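Long-range contact in BF1531-like N-terminal domain-containing protein (Bacteroides fragilis, PDB 3SLR), which is of unknown function but carries a magnesium-binding phosphatase-like domain and is thought to hydrolyse ester bonds: residues F328-R341 / E346-E358. Sequence-based numbering, arbitrary orientation.
Sequences FDSMVFLDDNPFER and EHVPGVTVPELPE. With MG (magnesium ion), chain B.
Thr-352 grips an edge strand of the magnesium-binding domain, 331-334, by both its backbone polar groups: its N donates to Met-331 O (3.0 Å), and its O accepts from Phe-333 N (2.8 Å). This single bridge sets the two backbones side by side at the sheet edge; the strand's other side pairs with strand 224-227. Farther along, where direct pairing has ended, one water takes over, donating to Phe-333 O and Pro-354 O while accepting from Asp-335 N.

Apolar contacts line both faces of the strand. Val-351 CG1 rests on Phe-333 CB on one; on the face of Val-332 and Leu-334, Leu-334 CD2 meets the Pro-354 ring, 3.7 Å from Pro-354 CG. Just before the strand, Val-348 CG1 sits over a face of the Phe-328 ring, 3.4 Å from Phe-328 CD1.

Arg-341 adds a charged link. Its alkyl part passes Val-353 CG1, and a bend at chi3 (-66°) turns the guanidinium so that NH1 meets an in-plane lone pair of Asp-335 O at 2.8 Å. NH2 forms a salt bridge with Glu-355 OE2 (3.1 Å), its hydrogen bond weak and bent, the two planes nearly perpendicular; Glu-355 also pairs with Arg-345.

Asp-336 OD1 binds magnesium at 2.1 Å; Asp-228 OD2 and the backbone O of Asp-230 complete the protein ligands, consistent with a HAD-type site. By holding Asp-335 O, Arg-341 probably helps fix the loop that presents this metal-binding carboxylate.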
ATOM      1  N   PHE A 328      19.265   1.406  -7.131  1.00 17.40           N
ATOM      2  CA  PHE A 328      18.517   0.390  -7.853  1.00 16.10           C
ATOM      3  C   PHE A 328      17.316  -0.044  -7.028  1.00 18.83           C
ATOM      4  O   PHE A 328      16.249  -0.315  -7.572  1.00 18.05           O
ATOM      5  CB  PHE A 328      19.396  -0.819  -8.211  1.00 18.54           C
ATOM      6  CG  PHE A 328      20.403  -0.540  -9.297  1.00 16.77           C
ATOM      7  CD1 PHE A 328      20.000  -0.348 -10.611  1.00 16.28           C
ATOM      8  CD2 PHE A 328      21.753  -0.462  -9.002  1.00 16.85           C
ATOM      9  CE1 PHE A 328      20.928  -0.080 -11.614  1.00 17.75           C
ATOM     10  CE2 PHE A 328      22.683  -0.192  -9.991  1.00 18.74           C
ATOM     11  CZ  PHE A 328      22.280  -0.007 -11.298  1.00 21.68           C
ATOM     12  N   ASP A 329      17.494  -0.095  -5.707  1.00 17.41           N
ATOM     13  CA  ASP A 329      16.422  -0.501  -4.813  1.00 18.02           C
ATOM     14  C   ASP A 329      15.338   0.571  -4.634  1.00 17.81           C
ATOM     15  O   ASP A 329      14.389   0.370  -3.877  1.00 19.16           O
ATOM     16  CB  ASP A 329      16.973  -0.992  -3.468  1.00 20.59           C
ATOM     17  CG  ASP A 329      17.839   0.043  -2.761  1.00 25.47           C
ATOM     18  OD1 ASP A 329      18.468   0.890  -3.426  1.00 22.29           O
ATOM     19  OD2 ASP A 329      17.909  -0.008  -1.515  1.00 31.85           O
ATOM     20  N   SER A 330      15.464   1.688  -5.348  1.00 17.02           N
ATOM     21  CA  SER A 330      14.409   2.694  -5.359  1.00 19.94           C
ATOM     22  C   SER A 330      13.653   2.661  -6.683  1.00 15.63           C
ATOM     23  O   SER A 330      12.846   3.551  -6.964  1.00 17.65           O
ATOM     24  CB  SER A 330      14.968   4.095  -5.104  1.00 20.59           C
ATOM     25  OG  SER A 330      15.559   4.642  -6.275  1.00 23.37           O
HETATM   26  N   MSE A 331      13.919   1.632  -7.491  1.00 15.48           N
HETATM   27  CA  MSE A 331      13.355   1.550  -8.850  1.00 15.14           C
HETATM   28  C   MSE A 331      12.342   0.436  -9.030  1.00 16.11           C
HETATM   29  O   MSE A 331      12.477  -0.644  -8.447  1.00 16.96           O
HETATM   30  CB  MSE A 331      14.473   1.352  -9.875  1.00 16.84           C
HETATM   31  CG  MSE A 331      15.373   2.538 -10.014  1.00 17.83           C
HETATM   32 SE   MSE A 331      16.938   2.157 -11.133  1.00 27.42          SE
HETATM   33  CE  MSE A 331      17.290   4.019 -11.552  1.00 29.59           C
ATOM     34  N   VAL A 332      11.336   0.717  -9.859  1.00 15.19           N
ATOM     35  CA  VAL A 332      10.334  -0.260 -10.263  1.00 14.45           C
ATOM     36  C   VAL A 332      10.380  -0.368 -11.788  1.00 14.39           C
ATOM     37  O   VAL A 332      10.396   0.636 -12.474  1.00 16.22           O
ATOM     38  CB  VAL A 332       8.924   0.191  -9.855  1.00 16.30           C
ATOM     39  CG1 VAL A 332       7.884  -0.809 -10.327  1.00 15.09           C
ATOM     40  CG2 VAL A 332       8.830   0.366  -8.353  1.00 14.81           C
ATOM     41  N   PHE A 333      10.417  -1.587 -12.309  1.00 13.69           N
ATOM     42  CA  PHE A 333      10.461  -1.811 -13.751  1.00 15.26           C
ATOM     43  C   PHE A 333       9.250  -2.615 -14.215  1.00 14.72           C
ATOM     44  O   PHE A 333       9.013  -3.719 -13.720  1.00 14.53           O
ATOM     45  CB  PHE A 333      11.765  -2.542 -14.108  1.00 16.65           C
ATOM     46  CG  PHE A 333      11.843  -3.018 -15.545  1.00 16.27           C
ATOM     47  CD1 PHE A 333      11.749  -2.122 -16.599  1.00 18.10           C
ATOM     48  CD2 PHE A 333      12.060  -4.364 -15.827  1.00 16.46           C
ATOM     49  CE1 PHE A 333      11.846  -2.560 -17.914  1.00 17.53           C
ATOM     50  CE2 PHE A 333      12.157  -4.806 -17.139  1.00 17.69           C
ATOM     51  CZ  PHE A 333      12.049  -3.910 -18.178  1.00 17.59           C
ATOM     52  N   LEU A 334       8.495  -2.047 -15.157  1.00 14.25           N
ATOM     53  CA  LEU A 334       7.304  -2.691 -15.725  1.00 17.12           C
ATOM     54  C   LEU A 334       7.503  -3.084 -17.187  1.00 14.84           C
ATOM     55  O   LEU A 334       7.777  -2.235 -18.036  1.00 16.29           O
ATOM     56  CB  LEU A 334       6.094  -1.767 -15.611  1.00 16.14           C
ATOM     57  CG  LEU A 334       5.683  -1.379 -14.184  1.00 15.06           C
ATOM     58  CD1 LEU A 334       4.495  -0.414 -14.241  1.00 17.85           C
ATOM     59  CD2 LEU A 334       5.331  -2.607 -13.377  1.00 16.34           C
ATOM     60  N   ASP A 335       7.342  -4.375 -17.471  1.00 16.71           N
ATOM     61  CA  ASP A 335       7.539  -4.915 -18.813  1.00 15.59           C
ATOM     62  C   ASP A 335       6.610  -6.118 -19.004  1.00 16.08           C
ATOM     63  O   ASP A 335       6.518  -6.983 -18.140  1.00 17.94           O
ATOM     64  CB  ASP A 335       9.018  -5.315 -18.993  1.00 15.33           C
ATOM     65  CG  ASP A 335       9.398  -5.538 -20.447  1.00 21.10           C
ATOM     66  OD1 ASP A 335       8.613  -6.189 -21.178  1.00 21.71           O
ATOM     67  OD2 ASP A 335      10.489  -5.070 -20.857  1.00 19.53           O
ATOM     68  N   ASP A 336       5.891  -6.152 -20.122  1.00 17.23           N
ATOM     69  CA  ASP A 336       4.909  -7.203 -20.391  1.00 19.73           C
ATOM     70  C   ASP A 336       5.576  -8.525 -20.774  1.00 20.09           C
ATOM     71  O   ASP A 336       4.933  -9.566 -20.785  1.00 20.04           O
ATOM     72  CB  ASP A 336       3.989  -6.772 -21.544  1.00 17.59           C
ATOM     73  CG  ASP A 336       4.726  -6.724 -22.854  1.00 22.23           C
ATOM     74  OD1 ASP A 336       5.605  -5.856 -22.959  1.00 20.48           O
ATOM     75  OD2 ASP A 336       4.480  -7.563 -23.755  1.00 23.42           O
ATOM     76  N   ASN A 337       6.860  -8.477 -21.108  1.00 19.02           N
ATOM     77  CA  ASN A 337       7.589  -9.668 -21.554  1.00 22.44           C
ATOM     78  C   ASN A 337       8.272 -10.388 -20.383  1.00 20.00           C
ATOM     79  O   ASN A 337       9.158  -9.822 -19.753  1.00 20.29           O
ATOM     80  CB  ASN A 337       8.652  -9.249 -22.573  1.00 19.91           C
ATOM     81  CG  ASN A 337       9.290 -10.430 -23.275  1.00 25.44           C
ATOM     82  OD1 ASN A 337       9.596 -11.449 -22.657  1.00 30.27           O
ATOM     83  ND2 ASN A 337       9.496 -10.296 -24.587  1.00 29.12           N
ATOM     84  N   PRO A 338       7.875 -11.640 -20.099  1.00 21.42           N
ATOM     85  CA  PRO A 338       8.411 -12.372 -18.939  1.00 23.87           C
ATOM     86  C   PRO A 338       9.924 -12.579 -18.994  1.00 23.20           C
ATOM     87  O   PRO A 338      10.577 -12.606 -17.952  1.00 24.08           O
ATOM     88  CB  PRO A 338       7.697 -13.727 -19.010  1.00 24.48           C
ATOM     89  CG  PRO A 338       7.223 -13.840 -20.427  1.00 28.47           C
ATOM     90  CD  PRO A 338       6.890 -12.442 -20.841  1.00 24.63           C
ATOM     91  N   PHE A 339      10.463 -12.741 -20.196  1.00 22.21           N
ATOM     92  CA  PHE A 339      11.907 -12.902 -20.365  1.00 24.53           C
ATOM     93  C   PHE A 339      12.662 -11.623 -20.017  1.00 23.62           C
ATOM     94  O   PHE A 339      13.716 -11.680 -19.389  1.00 23.22           O
ATOM     95  CB  PHE A 339      12.241 -13.356 -21.785  1.00 25.94           C
ATOM     96  CG  PHE A 339      11.558 -14.631 -22.186  1.00 35.48           C
ATOM     97  CD1 PHE A 339      12.080 -15.861 -21.811  1.00 40.11           C
ATOM     98  CD2 PHE A 339      10.391 -14.601 -22.935  1.00 34.91           C
ATOM     99  CE1 PHE A 339      11.448 -17.039 -22.178  1.00 41.63           C
ATOM    100  CE2 PHE A 339       9.759 -15.773 -23.305  1.00 39.65           C
ATOM    101  CZ  PHE A 339      10.290 -16.994 -22.926  1.00 40.60           C
ATOM    102  N   GLU A 340      12.126 -10.475 -20.421  1.00 19.36           N
ATOM    103  CA  GLU A 340      12.709  -9.188 -20.039  1.00 21.09           C
ATOM    104  C   GLU A 340      12.651  -9.005 -18.517  1.00 20.72           C
ATOM    105  O   GLU A 340      13.647  -8.619 -17.888  1.00 20.32           O
ATOM    106  CB  GLU A 340      12.004  -8.019 -20.742  1.00 20.57           C
ATOM    107  CG  GLU A 340      12.102  -7.996 -22.279  1.00 20.05           C
ATOM    108  CD  GLU A 340      13.507  -7.668 -22.796  1.00 23.28           C
ATOM    109  OE1 GLU A 340      14.456  -7.660 -21.988  1.00 24.41           O
ATOM    110  OE2 GLU A 340      13.655  -7.416 -24.016  1.00 26.48           O
ATOM    111  N   ARG A 341      11.491  -9.285 -17.924  1.00 20.50           N
ATOM    112  CA  ARG A 341      11.348  -9.183 -16.477  1.00 17.98           C
ATOM    113  C   ARG A 341      12.359 -10.060 -15.758  1.00 20.99           C
ATOM    114  O   ARG A 341      13.028  -9.608 -14.833  1.00 21.18           O
ATOM    115  CB  ARG A 341       9.948  -9.588 -16.034  1.00 19.39           C
ATOM    116  CG  ARG A 341       8.855  -8.688 -16.563  1.00 16.14           C
ATOM    117  CD  ARG A 341       7.573  -8.881 -15.762  1.00 18.66           C
ATOM    118  NE  ARG A 341       6.986 -10.209 -15.931  1.00 21.80           N
ATOM    119  CZ  ARG A 341       5.982 -10.477 -16.770  1.00 21.91           C
ATOM    120  NH1 ARG A 341       5.471  -9.521 -17.526  1.00 20.16           N
ATOM    121  NH2 ARG A 341       5.491 -11.707 -16.856  1.00 24.24           N
ATOM    122  N   GLU A 346      17.315 -10.992 -12.447  1.00 28.03           N
ATOM    123  CA  GLU A 346      18.537 -11.734 -12.156  1.00 31.08           C
ATOM    124  C   GLU A 346      19.765 -10.845 -12.228  1.00 28.47           C
ATOM    125  O   GLU A 346      20.688 -10.990 -11.429  1.00 27.74           O
ATOM    126  CB  GLU A 346      18.727 -12.886 -13.139  1.00 33.52           C
ATOM    127  CG  GLU A 346      17.559 -13.841 -13.259  1.00 43.20           C
ATOM    128  CD  GLU A 346      17.803 -14.893 -14.326  1.00 48.73           C
ATOM    129  OE1 GLU A 346      18.985 -15.242 -14.554  1.00 52.94           O
ATOM    130  OE2 GLU A 346      16.818 -15.358 -14.941  1.00 53.87           O
ATOM    131  N   HIS A 347      19.781  -9.931 -13.191  1.00 24.26           N
ATOM    132  CA  HIS A 347      21.003  -9.192 -13.493  1.00 25.36           C
ATOM    133  C   HIS A 347      21.107  -7.832 -12.817  1.00 25.44           C
ATOM    134  O   HIS A 347      22.189  -7.260 -12.739  1.00 26.71           O
ATOM    135  CB  HIS A 347      21.207  -9.082 -15.008  1.00 25.27           C
ATOM    136  CG  HIS A 347      21.550 -10.390 -15.647  1.00 30.91           C
ATOM    137  ND1 HIS A 347      20.703 -11.042 -16.515  1.00 38.09           N
ATOM    138  CD2 HIS A 347      22.634 -11.190 -15.508  1.00 34.80           C
ATOM    139  CE1 HIS A 347      21.259 -12.177 -16.900  1.00 37.49           C
ATOM    140  NE2 HIS A 347      22.428 -12.295 -16.300  1.00 38.44           N
ATOM    141  N   VAL A 348      19.989  -7.308 -12.330  1.00 20.37           N
ATOM    142  CA  VAL A 348      20.045  -6.055 -11.590  1.00 21.49           C
ATOM    143  C   VAL A 348      19.324  -6.211 -10.250  1.00 21.61           C
ATOM    144  O   VAL A 348      18.215  -5.707 -10.071  1.00 21.30           O
ATOM    145  CB  VAL A 348      19.421  -4.890 -12.378  1.00 23.20           C
ATOM    146  CG1 VAL A 348      19.908  -3.560 -11.823  1.00 21.72           C
ATOM    147  CG2 VAL A 348      19.734  -5.003 -13.870  1.00 23.78           C
ATOM    148  N   PRO A 349      19.939  -6.931  -9.299  1.00 23.08           N
ATOM    149  CA  PRO A 349      19.276  -7.115  -8.003  1.00 19.44           C
ATOM    150  C   PRO A 349      18.905  -5.779  -7.375  1.00 21.38           C
ATOM    151  O   PRO A 349      19.653  -4.816  -7.506  1.00 22.93           O
ATOM    152  CB  PRO A 349      20.348  -7.796  -7.149  1.00 25.25           C
ATOM    153  CG  PRO A 349      21.219  -8.497  -8.122  1.00 28.37           C
ATOM    154  CD  PRO A 349      21.217  -7.659  -9.383  1.00 24.94           C
ATOM    155  N   GLY A 350      17.754  -5.716  -6.712  1.00 19.76           N
ATOM    156  CA  GLY A 350      17.347  -4.477  -6.071  1.00 18.30           C
ATOM    157  C   GLY A 350      16.183  -3.829  -6.788  1.00 19.85           C
ATOM    158  O   GLY A 350      15.285  -3.269  -6.156  1.00 16.54           O
ATOM    159  N   VAL A 351      16.204  -3.885  -8.115  1.00 15.74           N
ATOM    160  CA  VAL A 351      15.083  -3.373  -8.890  1.00 17.81           C
ATOM    161  C   VAL A 351      13.860  -4.256  -8.665  1.00 17.95           C
ATOM    162  O   VAL A 351      13.943  -5.489  -8.745  1.00 17.30           O
ATOM    163  CB  VAL A 351      15.424  -3.278 -10.393  1.00 17.88           C
ATOM    164  CG1 VAL A 351      14.251  -2.716 -11.170  1.00 14.91           C
ATOM    165  CG2 VAL A 351      16.646  -2.404 -10.599  1.00 17.53           C
ATOM    166  N   THR A 352      12.730  -3.622  -8.362  1.00 15.39           N
ATOM    167  CA  THR A 352      11.468  -4.330  -8.189  1.00 17.82           C
ATOM    168  C   THR A 352      10.832  -4.540  -9.560  1.00 13.79           C
ATOM    169  O   THR A 352      10.660  -3.598 -10.319  1.00 16.26           O
ATOM    170  CB  THR A 352      10.532  -3.554  -7.246  1.00 16.04           C
ATOM    171  OG1 THR A 352      11.158  -3.469  -5.958  1.00 18.98           O
ATOM    172  CG2 THR A 352       9.166  -4.250  -7.119  1.00 16.66           C
ATOM    173  N   VAL A 353      10.529  -5.794  -9.878  1.00 14.71           N
ATOM    174  CA  VAL A 353       9.994  -6.146 -11.186  1.00 17.56           C
ATOM    175  C   VAL A 353       8.662  -6.886 -11.031  1.00 17.80           C
ATOM    176  O   VAL A 353       8.632  -8.114 -10.934  1.00 18.12           O
ATOM    177  CB  VAL A 353      10.979  -7.031 -11.973  1.00 18.62           C
ATOM    178  CG1 VAL A 353      10.485  -7.219 -13.400  1.00 17.42           C
ATOM    179  CG2 VAL A 353      12.390  -6.411 -11.969  1.00 18.96           C
ATOM    180  N   PRO A 354       7.557  -6.135 -10.993  1.00 18.51           N
ATOM    181  CA  PRO A 354       6.248  -6.761 -10.775  1.00 17.58           C
ATOM    182  C   PRO A 354       5.902  -7.796 -11.837  1.00 17.24           C
ATOM    183  O   PRO A 354       6.189  -7.598 -13.019  1.00 19.26           O
ATOM    184  CB  PRO A 354       5.287  -5.578 -10.836  1.00 18.50           C
ATOM    185  CG  PRO A 354       6.095  -4.453 -10.290  1.00 16.26           C
ATOM    186  CD  PRO A 354       7.484  -4.671 -10.889  1.00 15.34           C
ATOM    187  N   GLU A 355       5.293  -8.889 -11.396  1.00 19.51           N
ATOM    188  CA  GLU A 355       4.877  -9.967 -12.284  1.00 19.10           C
ATOM    189  C   GLU A 355       3.533  -9.596 -12.910  1.00 18.84           C
ATOM    190  O   GLU A 355       2.483 -10.101 -12.504  1.00 19.78           O
ATOM    191  CB  GLU A 355       4.775 -11.277 -11.493  1.00 23.06           C
ATOM    192  CG  GLU A 355       4.411 -12.510 -12.304  1.00 27.28           C
ATOM    193  CD  GLU A 355       5.452 -12.846 -13.360  1.00 26.84           C
ATOM    194  OE1 GLU A 355       6.635 -12.509 -13.172  1.00 33.84           O
ATOM    195  OE2 GLU A 355       5.085 -13.447 -14.383  1.00 27.92           O
ATOM    196  N   LEU A 356       3.569  -8.697 -13.889  1.00 17.02           N
ATOM    197  CA  LEU A 356       2.348  -8.248 -14.555  1.00 19.61           C
ATOM    198  C   LEU A 356       1.577  -9.428 -15.133  1.00 22.54           C
ATOM    199  O   LEU A 356       2.172 -10.349 -15.699  1.00 20.91           O
ATOM    200  CB  LEU A 356       2.682  -7.282 -15.688  1.00 19.50           C
ATOM    201  CG  LEU A 356       3.138  -5.866 -15.337  1.00 20.40           C
ATOM    202  CD1 LEU A 356       3.556  -5.145 -16.606  1.00 18.42           C
ATOM    203  CD2 LEU A 356       2.031  -5.095 -14.633  1.00 17.97           C
ATOM    204  N   PRO A 357       0.241  -9.403 -14.998  1.00 20.00           N
ATOM    205  CA  PRO A 357      -0.595 -10.436 -15.612  1.00 21.58           C
ATOM    206  C   PRO A 357      -0.575 -10.285 -17.128  1.00 23.69           C
ATOM    207  O   PRO A 357      -0.178  -9.238 -17.634  1.00 22.07           O
ATOM    208  CB  PRO A 357      -1.992 -10.115 -15.071  1.00 20.86           C
ATOM    209  CG  PRO A 357      -1.965  -8.628 -14.841  1.00 20.28           C
ATOM    210  CD  PRO A 357      -0.559  -8.355 -14.335  1.00 19.95           C
ATOM    211  N   GLU A 358      -0.999 -11.315 -17.849  1.00 23.15           N
ATOM    212  CA  GLU A 358      -0.927 -11.277 -19.303  1.00 28.03           C
ATOM    213  C   GLU A 358      -1.901 -10.281 -19.944  1.00 24.77           C
ATOM    214  O   GLU A 358      -1.590  -9.654 -20.965  1.00 24.32           O
ATOM    215  CB  GLU A 358      -1.097 -12.684 -19.878  1.00 30.52           C
ATOM    216  CG  GLU A 358      -0.046 -13.025 -20.923  1.00 41.23           C
ATOM    217  CD  GLU A 358       0.353 -14.490 -20.905  1.00 42.31           C
ATOM    218  OE1 GLU A 358       0.120 -15.167 -19.876  1.00 42.03           O
ATOM    219  OE2 GLU A 358       0.899 -14.959 -21.927  1.00 45.37           O
TER
HETATM  220 MG    MG B 388       6.821  -5.071 -24.471  1.00 25.95          MG
HETATM  221  O   HOH W   1       7.324  -5.802 -14.678  1.00 18.04           O
HETATM  222  O   HOH W   2       8.811  -6.123 -23.709  1.00 26.31           O
HETATM  223  O   HOH W   3       6.107  -7.080 -25.700  1.00 27.51           O
HETATM  224  O   HOH W   4       2.653 -10.030 -18.482  1.00 29.17           O
HETATM  225  O   HOH W   5       8.483 -12.546 -15.030  1.00 31.89           O
HETATM  226  O   HOH W   6       8.177  -4.955 -26.196  1.00 26.19           O